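Local coordinates for protein spherulin-4 (Aspergillus clavatus, PDB 5C5G) that probably hydrolyses galactosaminogalactan, an N-acetylgalactosamine-containing fungal exopolysaccharide, as a glycoside hydrolase with a (beta/alpha) barrel fold, at residues P13-P18 with L74-T79; I42-G47 with G56-E61; D146-H151 with A225-I230; V170-Y175 with D236-F241. All coordinates share one frame; numbering follows the deposited sequence.

Contact 1: residues P13-P18 with L74-T79; sequences PLYVYP and LGYVAT. With EDO (1,2-ethanediol), chain B; EDO (1,2-ethanediol), chain C.
Y15 and Y76 meet as an offset edge-to-face (T-shaped) pair, the edge of Y76 turned to the face of Y15, with ring centroids 5.8 Å apart and planes at 90°. The CB of Y15 does not head for 74-79; CG lies beside the backbone N, anti to the carbonyl carbon (chi1 -51°), which swings the ring in so that its far end makes the contact. Over one face, toward the rim, sits the carbonyl carbon of P13, two residues back across the inverse gamma turn centred on L14. Farther along, CZ comes 4.0 Å from Y76 CD2. This is the mouth of a TIM barrel: 13-18 follows strand 9-13 and Y76 rides near the C-terminal end of strand 71-78, the end where such barrels carry their active sites. Both tyrosines belong to the N-acetyl-D-galactosamine site, unoccupied by sugar here. CE2 of Y15 lies beside an ethanediol, probably from the crystallisation liquor, and at the tip OH shares a 2.7 Å hydrogen bond with that molecule's O2, near the ring plane. The same OH lies 3.5 Å from Y76 CD2, at the edge of the second ring. Y76 points its own hydroxyl elsewhere, hydrogen-bonding OD2 of D116, another residue of the site.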
# COMPACT_ATOMS: atom_id res chain seq x y z
N PRO A 13 2.60 -0.69 4.33
CA PRO A 13 3.89 -0.75 3.65
C PRO A 13 4.81 -1.58 4.52
O PRO A 13 5.44 -1.08 5.44
CB PRO A 13 4.31 0.71 3.54
CG PRO A 13 3.54 1.41 4.60
CD PRO A 13 2.39 0.60 5.03
N LEU A 14 4.85 -2.88 4.25
CA LEU A 14 5.46 -3.83 5.16
C LEU A 14 6.92 -4.00 4.81
O LEU A 14 7.34 -5.04 4.28
CB LEU A 14 4.71 -5.16 5.13
CG LEU A 14 5.15 -6.21 6.15
CD1 LEU A 14 4.89 -5.71 7.56
CD2 LEU A 14 4.45 -7.52 5.92
N TYR A 15 7.70 -2.97 5.08
CA TYR A 15 9.12 -2.98 4.73
C TYR A 15 9.93 -3.38 5.97
O TYR A 15 11.00 -2.85 6.24
CB TYR A 15 9.59 -1.63 4.16
CG TYR A 15 8.73 -1.09 3.03
CD1 TYR A 15 7.86 -1.90 2.32
CD2 TYR A 15 8.77 0.25 2.71
CE1 TYR A 15 7.08 -1.40 1.31
CE2 TYR A 15 7.98 0.78 1.69
CZ TYR A 15 7.12 -0.07 1.00
OH TYR A 15 6.32 0.44 0.01
N VAL A 16 9.33 -4.25 6.75
CA VAL A 16 9.95 -4.91 7.89
C VAL A 16 10.60 -6.18 7.39
O VAL A 16 9.95 -6.97 6.72
CB VAL A 16 8.83 -5.33 8.88
CG1 VAL A 16 9.39 -6.03 10.08
CG2 VAL A 16 7.99 -4.11 9.31
N TYR A 17 11.87 -6.39 7.69
CA TYR A 17 12.51 -7.61 7.26
C TYR A 17 11.89 -8.82 7.99
O TYR A 17 11.74 -8.78 9.20
CB TYR A 17 14.02 -7.56 7.49
CG TYR A 17 14.68 -8.80 6.97
CD1 TYR A 17 14.93 -8.95 5.62
CD2 TYR A 17 15.00 -9.86 7.82
CE1 TYR A 17 15.49 -10.10 5.12
CE2 TYR A 17 15.57 -11.01 7.32
CZ TYR A 17 15.81 -11.12 5.97
OH TYR A 17 16.36 -12.26 5.46
N PRO A 18 11.53 -9.89 7.25
CA PRO A 18 10.77 -11.01 7.83
C PRO A 18 11.61 -12.01 8.64
O PRO A 18 11.52 -13.22 8.43
CB PRO A 18 10.15 -11.68 6.60
CG PRO A 18 11.09 -11.36 5.50
CD PRO A 18 11.59 -9.99 5.78
N LEU A 74 0.83 -7.15 -2.36
CA LEU A 74 1.31 -6.50 -3.58
C LEU A 74 2.82 -6.52 -3.59
O LEU A 74 3.47 -6.33 -2.56
CB LEU A 74 0.87 -5.03 -3.63
CG LEU A 74 -0.62 -4.73 -3.46
CD1 LEU A 74 -0.84 -3.23 -3.51
CD2 LEU A 74 -1.47 -5.39 -4.51
N GLY A 75 3.39 -6.70 -4.78
CA GLY A 75 4.83 -6.59 -4.93
C GLY A 75 5.27 -5.16 -5.22
O GLY A 75 4.74 -4.53 -6.14
N TYR A 76 6.25 -4.66 -4.48
CA TYR A 76 6.82 -3.34 -4.70
C TYR A 76 7.66 -3.30 -5.97
O TYR A 76 8.56 -4.14 -6.14
CB TYR A 76 7.70 -2.97 -3.50
CG TYR A 76 8.43 -1.66 -3.60
CD1 TYR A 76 9.55 -1.51 -4.41
CD2 TYR A 76 8.04 -0.57 -2.83
CE1 TYR A 76 10.22 -0.32 -4.49
CE2 TYR A 76 8.71 0.63 -2.90
CZ TYR A 76 9.80 0.76 -3.74
OH TYR A 76 10.48 1.95 -3.83
N VAL A 77 7.40 -2.33 -6.84
CA VAL A 77 8.22 -2.10 -8.03
C VAL A 77 8.48 -0.61 -8.17
O VAL A 77 7.54 0.19 -8.17
CB VAL A 77 7.52 -2.62 -9.30
CG1 VAL A 77 8.37 -2.31 -10.55
CG2 VAL A 77 7.27 -4.12 -9.21
N ALA A 78 9.74 -0.22 -8.29
CA ALA A 78 10.09 1.18 -8.45
C ALA A 78 9.94 1.63 -9.90
O ALA A 78 10.25 0.87 -10.82
CB ALA A 78 11.52 1.42 -7.99
N THR A 79 9.49 2.88 -10.12
CA THR A 79 9.44 3.43 -11.47
C THR A 79 10.31 4.67 -11.66
O THR A 79 10.42 5.15 -12.77
CB THR A 79 8.01 3.78 -11.92
OG1 THR A 79 7.57 4.99 -11.27
CG2 THR A 79 7.04 2.66 -11.63
C1 EDO B . 4.07 3.90 1.35
O1 EDO B . 3.45 4.82 0.44
C2 EDO B . 5.59 3.81 1.20
O2 EDO B . 5.98 3.15 -0.02
C1 EDO C . 4.21 -1.43 8.25
O1 EDO C . 5.62 -1.39 8.47
C2 EDO C . 3.57 -1.88 9.56
O2 EDO C . 3.69 -0.85 10.53

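Contact 2: residues I42-G47 with G56-E61; sequences INPGSG and GNYTRE
Y58 turns one ring face to P44, the central packing of this contact, and it does so from the first turn of helix 56-66. G56 opens the segment, its carbonyl taking the backbone N-H of R60. N57 comes next: its OD1 accepts both NH1 and NH2 of R60, each at 3.0 Å, the two nitrogens arriving end-on from opposite faces of the amide plane. Y58 then crosses to the loop. With CG anti to the carbonyl carbon (chi1 -84°), its ring lies face-on to the proline, and P44 CG stands 4.2 Å above the centroid, 8° off the ring normal, a CH-pi contact. CE2 also meets P44 CB at 4.1 Å. The hydroxyl reaches past the proline to a water, 2.9 Å from OH and in the ring plane, which accepts the backbone N-H of N43 at 2.8 Å. The R60 guanidinium, already held by N57, also meets E61, whose OE2 takes NE (2.8 Å) and NH2 in a side-on salt bridge. One guanidinium group thus ties N57 to E61. Within the loop 42-47, N43 OD1 receives the N-H of G47 at 3.0 Å, bracing the loop. Strand 38-42, this loop and helix 56-66 make up one beta-alpha unit of the TIM barrel, and its N43 side chain lies against Y15 and Y76 of the N-acetyl-D-galactosamine site.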
# COMPACT_ATOMS: atom_id res chain seq x y z
N ILE A 42 4.83 -5.86 -0.02
CA ILE A 42 6.09 -6.47 0.38
C ILE A 42 7.17 -6.05 -0.62
O ILE A 42 6.91 -5.73 -1.79
CB ILE A 42 5.98 -7.97 0.58
CG1 ILE A 42 5.44 -8.60 -0.67
CG2 ILE A 42 5.04 -8.32 1.78
CD1 ILE A 42 6.47 -8.99 -1.69
N ASN A 43 8.39 -6.04 -0.12
CA ASN A 43 9.47 -5.32 -0.78
C ASN A 43 10.81 -5.91 -0.37
O ASN A 43 11.49 -5.39 0.49
CB ASN A 43 9.36 -3.85 -0.37
CG ASN A 43 10.38 -2.98 -1.02
OD1 ASN A 43 11.06 -3.39 -1.95
ND2 ASN A 43 10.49 -1.75 -0.54
N PRO A 44 11.20 -7.01 -1.02
CA PRO A 44 12.45 -7.64 -0.63
C PRO A 44 13.69 -6.75 -0.76
O PRO A 44 14.56 -6.82 0.10
CB PRO A 44 12.52 -8.86 -1.55
CG PRO A 44 11.07 -9.20 -1.80
CD PRO A 44 10.40 -7.86 -1.91
N GLY A 45 13.77 -5.93 -1.80
CA GLY A 45 14.95 -5.10 -2.02
C GLY A 45 14.68 -4.02 -3.06
O GLY A 45 15.25 -4.04 -4.14
N SER A 46 13.80 -3.09 -2.73
CA SER A 46 13.31 -2.08 -3.69
C SER A 46 12.88 -2.79 -4.96
O SER A 46 13.21 -2.37 -6.07
CB SER A 46 14.38 -1.03 -3.97
OG SER A 46 14.68 -0.31 -2.78
N GLY A 47 12.10 -3.85 -4.78
CA GLY A 47 11.77 -4.78 -5.84
C GLY A 47 11.90 -6.19 -5.34
O GLY A 47 12.18 -6.41 -4.17
N GLY A 56 15.06 -16.95 2.11
CA GLY A 56 14.32 -17.99 2.79
C GLY A 56 13.38 -17.47 3.86
O GLY A 56 12.40 -18.12 4.21
N ASN A 57 13.70 -16.31 4.41
CA ASN A 57 12.79 -15.67 5.35
C ASN A 57 11.53 -15.21 4.63
O ASN A 57 10.42 -15.45 5.11
CB ASN A 57 13.47 -14.52 6.08
CG ASN A 57 14.43 -14.99 7.16
OD1 ASN A 57 14.08 -15.83 8.00
ND2 ASN A 57 15.64 -14.46 7.15
N TYR A 58 11.69 -14.55 3.48
CA TYR A 58 10.54 -14.15 2.69
C TYR A 58 9.74 -15.36 2.21
O TYR A 58 8.51 -15.34 2.23
CB TYR A 58 10.97 -13.29 1.49
CG TYR A 58 11.13 -11.83 1.85
CD1 TYR A 58 10.01 -11.02 1.96
CD2 TYR A 58 12.37 -11.26 2.10
CE1 TYR A 58 10.12 -9.70 2.30
CE2 TYR A 58 12.48 -9.92 2.46
CZ TYR A 58 11.33 -9.15 2.55
OH TYR A 58 11.38 -7.82 2.90
N THR A 59 10.43 -16.42 1.78
CA THR A 59 9.68 -17.55 1.24
C THR A 59 8.92 -18.29 2.33
O THR A 59 7.91 -18.94 2.04
CB THR A 59 10.56 -18.52 0.44
OG1 THR A 59 11.57 -19.04 1.29
CG2 THR A 59 11.21 -17.81 -0.73
N ARG A 60 9.38 -18.19 3.58
CA ARG A 60 8.63 -18.74 4.71
C ARG A 60 7.43 -17.86 5.09
O ARG A 60 6.33 -18.36 5.31
CB ARG A 60 9.54 -18.91 5.93
CG ARG A 60 8.85 -19.55 7.14
CD ARG A 60 9.76 -19.56 8.38
NE ARG A 60 10.04 -18.19 8.82
CZ ARG A 60 11.19 -17.55 8.68
NH1 ARG A 60 12.25 -18.15 8.14
NH2 ARG A 60 11.29 -16.29 9.09
N GLU A 61 7.66 -16.56 5.18
CA GLU A 61 6.67 -15.67 5.79
C GLU A 61 5.57 -15.19 4.83
O GLU A 61 4.43 -14.99 5.24
CB GLU A 61 7.36 -14.46 6.43
CG GLU A 61 8.35 -14.82 7.54
CD GLU A 61 7.71 -15.41 8.78
OE1 GLU A 61 6.48 -15.27 8.96
OE2 GLU A 61 8.45 -16.02 9.58
O HOH W 1 8.74 -6.67 2.61

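Contact 3: residues D146-H151 with A225-I230; sequences DHYVVH and ADEIFI
E227 sets its CG beside the backbone N, anti to the carbonyl carbon (chi1 -41°), and runs extended from there, while Y148 holds an unusual chi1 of -147°, away from the staggered positions. Those torsions bring carboxylate and phenol together from opposite directions across the inside of the (beta/alpha)8 barrel. The strands involved, 148-152 and 227-230, are the fifth and eighth of the closed parallel sheet, so they are not neighbours, and the side chains have to span the interior to meet. Both residues lie at the start of their strands, toward the N-terminal end of the barrel and away from the sugar site: the E227 side chain is about 12 Å from those of Y15 and E172. The bond between them runs from Y148 OH to E227 OE2 and is short, 2.5 Å. The carboxylate plane is turned 47° from the ring, and the tyrosine approaches OE2 on its syn side, 23° out of the carboxylate plane.

The carboxylate has further partners: OE2 is also hydrogen-bonded to S167 OG, and OE1 to T39 OG1, which links the buried group to two further strands and fixes its rotation. K9 packs against both Y148 and E227, its NZ paired with D226. Next to the glutamate, D226 also forms a salt bridge with R195. Seen from the ring, OE2 lies at the edge and in its plane, 3.6 Å from Y148 CZ and 3.7 Å from CE2.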
# COMPACT_ATOMS: atom_id res chain seq x y z
N ASP A 146 -6.77 -10.84 -8.54
CA ASP A 146 -7.09 -9.42 -8.49
C ASP A 146 -6.34 -8.56 -9.50
O ASP A 146 -6.88 -7.59 -10.01
CB ASP A 146 -6.82 -8.88 -7.09
CG ASP A 146 -7.49 -9.71 -6.02
OD1 ASP A 146 -7.00 -10.81 -5.72
OD2 ASP A 146 -8.53 -9.26 -5.48
N HIS A 147 -5.08 -8.88 -9.74
CA HIS A 147 -4.23 -8.06 -10.60
C HIS A 147 -4.32 -6.59 -10.21
O HIS A 147 -4.48 -5.70 -11.05
CB HIS A 147 -4.63 -8.23 -12.07
CG HIS A 147 -4.49 -9.64 -12.58
ND1 HIS A 147 -3.36 -10.08 -13.24
CD2 HIS A 147 -5.33 -10.70 -12.52
CE1 HIS A 147 -3.52 -11.35 -13.57
NE2 HIS A 147 -4.70 -11.75 -13.15
N TYR A 148 -4.20 -6.33 -8.92
CA TYR A 148 -4.36 -4.99 -8.37
C TYR A 148 -3.19 -4.10 -8.77
O TYR A 148 -2.05 -4.57 -8.88
CB TYR A 148 -4.38 -5.12 -6.86
CG TYR A 148 -5.21 -4.17 -6.04
CD1 TYR A 148 -6.59 -4.18 -6.11
CD2 TYR A 148 -4.60 -3.34 -5.10
CE1 TYR A 148 -7.35 -3.33 -5.32
CE2 TYR A 148 -5.34 -2.49 -4.29
CZ TYR A 148 -6.71 -2.49 -4.41
OH TYR A 148 -7.44 -1.65 -3.60
N VAL A 149 -3.46 -2.82 -8.97
CA VAL A 149 -2.45 -1.83 -9.28
C VAL A 149 -2.57 -0.66 -8.32
O VAL A 149 -3.64 -0.03 -8.22
CB VAL A 149 -2.62 -1.30 -10.71
CG1 VAL A 149 -1.66 -0.13 -10.99
CG2 VAL A 149 -2.37 -2.41 -11.72
N VAL A 150 -1.49 -0.36 -7.62
CA VAL A 150 -1.42 0.83 -6.77
C VAL A 150 -0.27 1.69 -7.23
O VAL A 150 0.79 1.17 -7.59
CB VAL A 150 -1.27 0.46 -5.27
CG1 VAL A 150 -1.11 1.69 -4.38
CG2 VAL A 150 -2.47 -0.34 -4.81
N HIS A 151 -0.48 3.00 -7.25
CA HIS A 151 0.56 3.97 -7.55
C HIS A 151 0.90 4.75 -6.31
O HIS A 151 0.01 5.11 -5.54
CB HIS A 151 0.06 4.97 -8.59
CG HIS A 151 -0.10 4.41 -9.95
ND1 HIS A 151 -0.64 5.13 -10.99
CD2 HIS A 151 0.22 3.19 -10.46
CE1 HIS A 151 -0.64 4.38 -12.08
NE2 HIS A 151 -0.13 3.20 -11.78
N ALA A 225 -10.35 8.73 2.01
CA ALA A 225 -9.41 7.76 1.45
C ALA A 225 -9.83 6.35 1.81
O ALA A 225 -10.05 6.03 2.98
CB ALA A 225 -8.01 8.02 1.97
N ASP A 226 -9.93 5.49 0.80
CA ASP A 226 -10.38 4.12 1.00
C ASP A 226 -9.27 3.18 1.46
O ASP A 226 -9.56 2.04 1.80
CB ASP A 226 -10.99 3.59 -0.29
CG ASP A 226 -11.72 2.27 -0.11
OD1 ASP A 226 -12.64 2.21 0.73
OD2 ASP A 226 -11.39 1.30 -0.85
N GLU A 227 -8.02 3.64 1.49
CA GLU A 227 -6.92 2.86 2.07
C GLU A 227 -6.08 3.80 2.91
O GLU A 227 -5.81 4.91 2.48
CB GLU A 227 -6.06 2.17 1.00
CG GLU A 227 -6.88 1.57 -0.13
CD GLU A 227 -6.28 0.36 -0.80
OE1 GLU A 227 -5.47 -0.35 -0.15
OE2 GLU A 227 -6.64 0.11 -1.96
N ILE A 228 -5.71 3.36 4.11
CA ILE A 228 -5.08 4.25 5.09
C ILE A 228 -4.00 3.51 5.88
O ILE A 228 -4.21 2.39 6.33
CB ILE A 228 -6.12 4.75 6.10
CG1 ILE A 228 -7.27 5.47 5.39
CG2 ILE A 228 -5.46 5.66 7.13
CD1 ILE A 228 -8.42 5.82 6.29
N PHE A 229 -2.86 4.18 6.05
CA PHE A 229 -1.84 3.77 7.02
C PHE A 229 -1.56 4.97 7.91
O PHE A 229 -1.30 6.06 7.41
CB PHE A 229 -0.55 3.38 6.31
CG PHE A 229 0.54 2.90 7.24
CD1 PHE A 229 0.36 1.77 8.02
CD2 PHE A 229 1.76 3.56 7.31
CE1 PHE A 229 1.38 1.32 8.87
CE2 PHE A 229 2.77 3.11 8.15
CZ PHE A 229 2.58 2.00 8.91
N ILE A 230 -1.64 4.77 9.22
CA ILE A 230 -1.31 5.79 10.20
C ILE A 230 -0.35 5.17 11.20
O ILE A 230 -0.60 4.07 11.68
CB ILE A 230 -2.56 6.30 10.93
CG1 ILE A 230 -3.41 7.10 9.96
CG2 ILE A 230 -2.18 7.17 12.13
CD1 ILE A 230 -4.82 7.45 10.48

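Contact 4: residues V170-Y175 with D236-F241; sequences VFEATY and DYYAGF. With EDO (1,2-ethanediol), chain C.
E172 and Y238 join through one bond, Y238 OH to E172 OE2 at 2.6 Å, and it takes particular conformations of both side chains to make it. On E172, CG is anti to the backbone N (chi1 -174°) and the chain stays extended, carrying the carboxylate out toward the loop although CB does not set off that way. Y238 has CG anti to the carbonyl carbon (chi1 -51°), which sends the phenol across to the glutamate. The two side chains cross at a slant, carboxylate and ring planes 44° apart. OE2 receives the hydroxyl on its anti side, slightly out of the carboxylate plane, and lies near the plane of the ring at its edge. Besides the bond, OH touches E172 CG at 3.2 Å. E172 lies on strand 167-172 of the TIM barrel, toward its C-terminal end, Y238 lies in the loop after strand 227-230, and the glutamate belongs to the N-acetyl-D-galactosamine site. Its other oxygen, OE1, is held by N152 ND2, so both ends of the carboxylate are fixed. The type I turn D236-A239 presents Y238, and Y237 lays CD1 3.5 Å above the centre of the Y238 ring, while its own ring stacks on H203. Beyond, an ethanediol gives O2 to the carbonyl oxygen of G240 at 3.1 Å, with its C2 3.4 Å from F241 CE2.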
# COMPACT_ATOMS: atom_id res chain seq x y z
N VAL A 170 -1.97 9.49 -2.46
CA VAL A 170 -1.93 10.92 -2.76
C VAL A 170 -1.43 11.76 -1.60
O VAL A 170 -1.24 12.97 -1.78
CB VAL A 170 -3.30 11.47 -3.23
CG1 VAL A 170 -3.72 10.80 -4.54
CG2 VAL A 170 -4.38 11.32 -2.16
N PHE A 171 -1.19 11.14 -0.45
CA PHE A 171 -0.61 11.81 0.69
C PHE A 171 0.32 10.81 1.35
O PHE A 171 -0.11 9.70 1.67
CB PHE A 171 -1.68 12.29 1.69
CG PHE A 171 -1.08 13.07 2.81
CD1 PHE A 171 -0.60 12.42 3.93
CD2 PHE A 171 -0.91 14.45 2.71
CE1 PHE A 171 0.01 13.13 4.94
CE2 PHE A 171 -0.32 15.16 3.73
CZ PHE A 171 0.15 14.51 4.83
N GLU A 172 1.58 11.19 1.53
CA GLU A 172 2.57 10.35 2.19
C GLU A 172 3.53 11.28 2.91
O GLU A 172 4.52 11.73 2.33
CB GLU A 172 3.33 9.45 1.19
CG GLU A 172 4.25 8.46 1.91
CD GLU A 172 5.43 7.96 1.11
OE1 GLU A 172 5.46 8.11 -0.12
OE2 GLU A 172 6.36 7.42 1.76
N ALA A 173 3.24 11.58 4.17
CA ALA A 173 4.00 12.61 4.86
C ALA A 173 3.70 12.57 6.33
O ALA A 173 2.95 11.73 6.81
CB ALA A 173 3.68 13.98 4.28
N THR A 174 4.31 13.48 7.07
CA THR A 174 4.09 13.54 8.50
C THR A 174 2.70 14.07 8.84
O THR A 174 2.06 14.78 8.07
CB THR A 174 5.09 14.48 9.19
OG1 THR A 174 4.87 15.81 8.71
CG2 THR A 174 6.53 14.06 8.94
N TYR A 175 2.28 13.77 10.05
CA TYR A 175 1.08 14.36 10.61
C TYR A 175 1.15 15.90 10.60
O TYR A 175 0.15 16.57 10.32
CB TYR A 175 0.89 13.84 12.03
CG TYR A 175 -0.30 14.42 12.75
CD1 TYR A 175 -1.57 13.93 12.54
CD2 TYR A 175 -0.15 15.47 13.65
CE1 TYR A 175 -2.66 14.46 13.19
CE2 TYR A 175 -1.23 16.00 14.32
CZ TYR A 175 -2.49 15.50 14.07
OH TYR A 175 -3.54 16.05 14.75
N ASP A 236 11.96 5.09 10.75
CA ASP A 236 11.74 3.70 10.34
C ASP A 236 10.26 3.34 10.38
O ASP A 236 9.86 2.23 10.78
CB ASP A 236 12.57 2.74 11.19
CG ASP A 236 14.04 2.90 10.97
OD1 ASP A 236 14.45 3.10 9.81
OD2 ASP A 236 14.79 2.83 11.97
N TYR A 237 9.45 4.28 9.92
CA TYR A 237 8.00 4.16 10.02
C TYR A 237 7.38 3.12 9.09
O TYR A 237 6.19 2.83 9.25
CB TYR A 237 7.31 5.52 9.85
CG TYR A 237 8.01 6.50 8.93
CD1 TYR A 237 8.01 6.34 7.55
CD2 TYR A 237 8.69 7.59 9.46
CE1 TYR A 237 8.66 7.23 6.74
CE2 TYR A 237 9.33 8.49 8.66
CZ TYR A 237 9.31 8.31 7.29
OH TYR A 237 9.96 9.21 6.50
N TYR A 238 8.14 2.57 8.14
CA TYR A 238 7.67 1.44 7.34
C TYR A 238 8.40 0.16 7.69
O TYR A 238 8.18 -0.87 7.05
CB TYR A 238 7.81 1.72 5.84
CG TYR A 238 7.21 3.03 5.40
CD1 TYR A 238 6.01 3.48 5.90
CD2 TYR A 238 7.87 3.82 4.47
CE1 TYR A 238 5.47 4.69 5.49
CE2 TYR A 238 7.33 5.03 4.05
CZ TYR A 238 6.13 5.45 4.57
OH TYR A 238 5.59 6.67 4.17
N ALA A 239 9.24 0.20 8.71
CA ALA A 239 10.08 -0.95 9.05
C ALA A 239 9.88 -1.39 10.49
O ALA A 239 10.68 -2.17 11.01
CB ALA A 239 11.54 -0.65 8.78
N GLY A 240 8.79 -0.96 11.09
CA GLY A 240 8.44 -1.37 12.43
C GLY A 240 7.00 -0.96 12.66
O GLY A 240 6.41 -0.23 11.86
N PHE A 241 6.45 -1.42 13.77
CA PHE A 241 5.08 -1.14 14.14
C PHE A 241 5.01 -0.04 15.17
O PHE A 241 5.75 -0.05 16.15
CB PHE A 241 4.42 -2.42 14.66
CG PHE A 241 4.30 -3.48 13.60
CD1 PHE A 241 5.33 -4.37 13.38
CD2 PHE A 241 3.20 -3.53 12.78
CE1 PHE A 241 5.24 -5.31 12.36
CE2 PHE A 241 3.11 -4.46 11.78
CZ PHE A 241 4.12 -5.36 11.57
C1 EDO C . 4.21 -1.43 8.25
O1 EDO C . 5.62 -1.39 8.47
C2 EDO C . 3.57 -1.88 9.56
O2 EDO C . 3.69 -0.85 10.53

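In the fold
From the N terminus, strand 9-13 runs into loop 13-18, which contact 1 joins to strand 71-78, closing a loop of 55 intervening residues. Contact 2 falls wholly within that span, folding helix 56-66 against the loop that follows strand 38-42; L74 O and I42 N connect the two contacts. Farther along, contacts 3 and 4 cross: 146-151, 170-175, 225-230 and 236-241 alternate between them, tying the fifth strand to the eighth and the sixth to the loop beyond the eighth. Contact 3 spans the barrel interior, whereas contacts 1 and 4 sit at its mouth, where they touch through Y15 and Y238 and share one ethanediol.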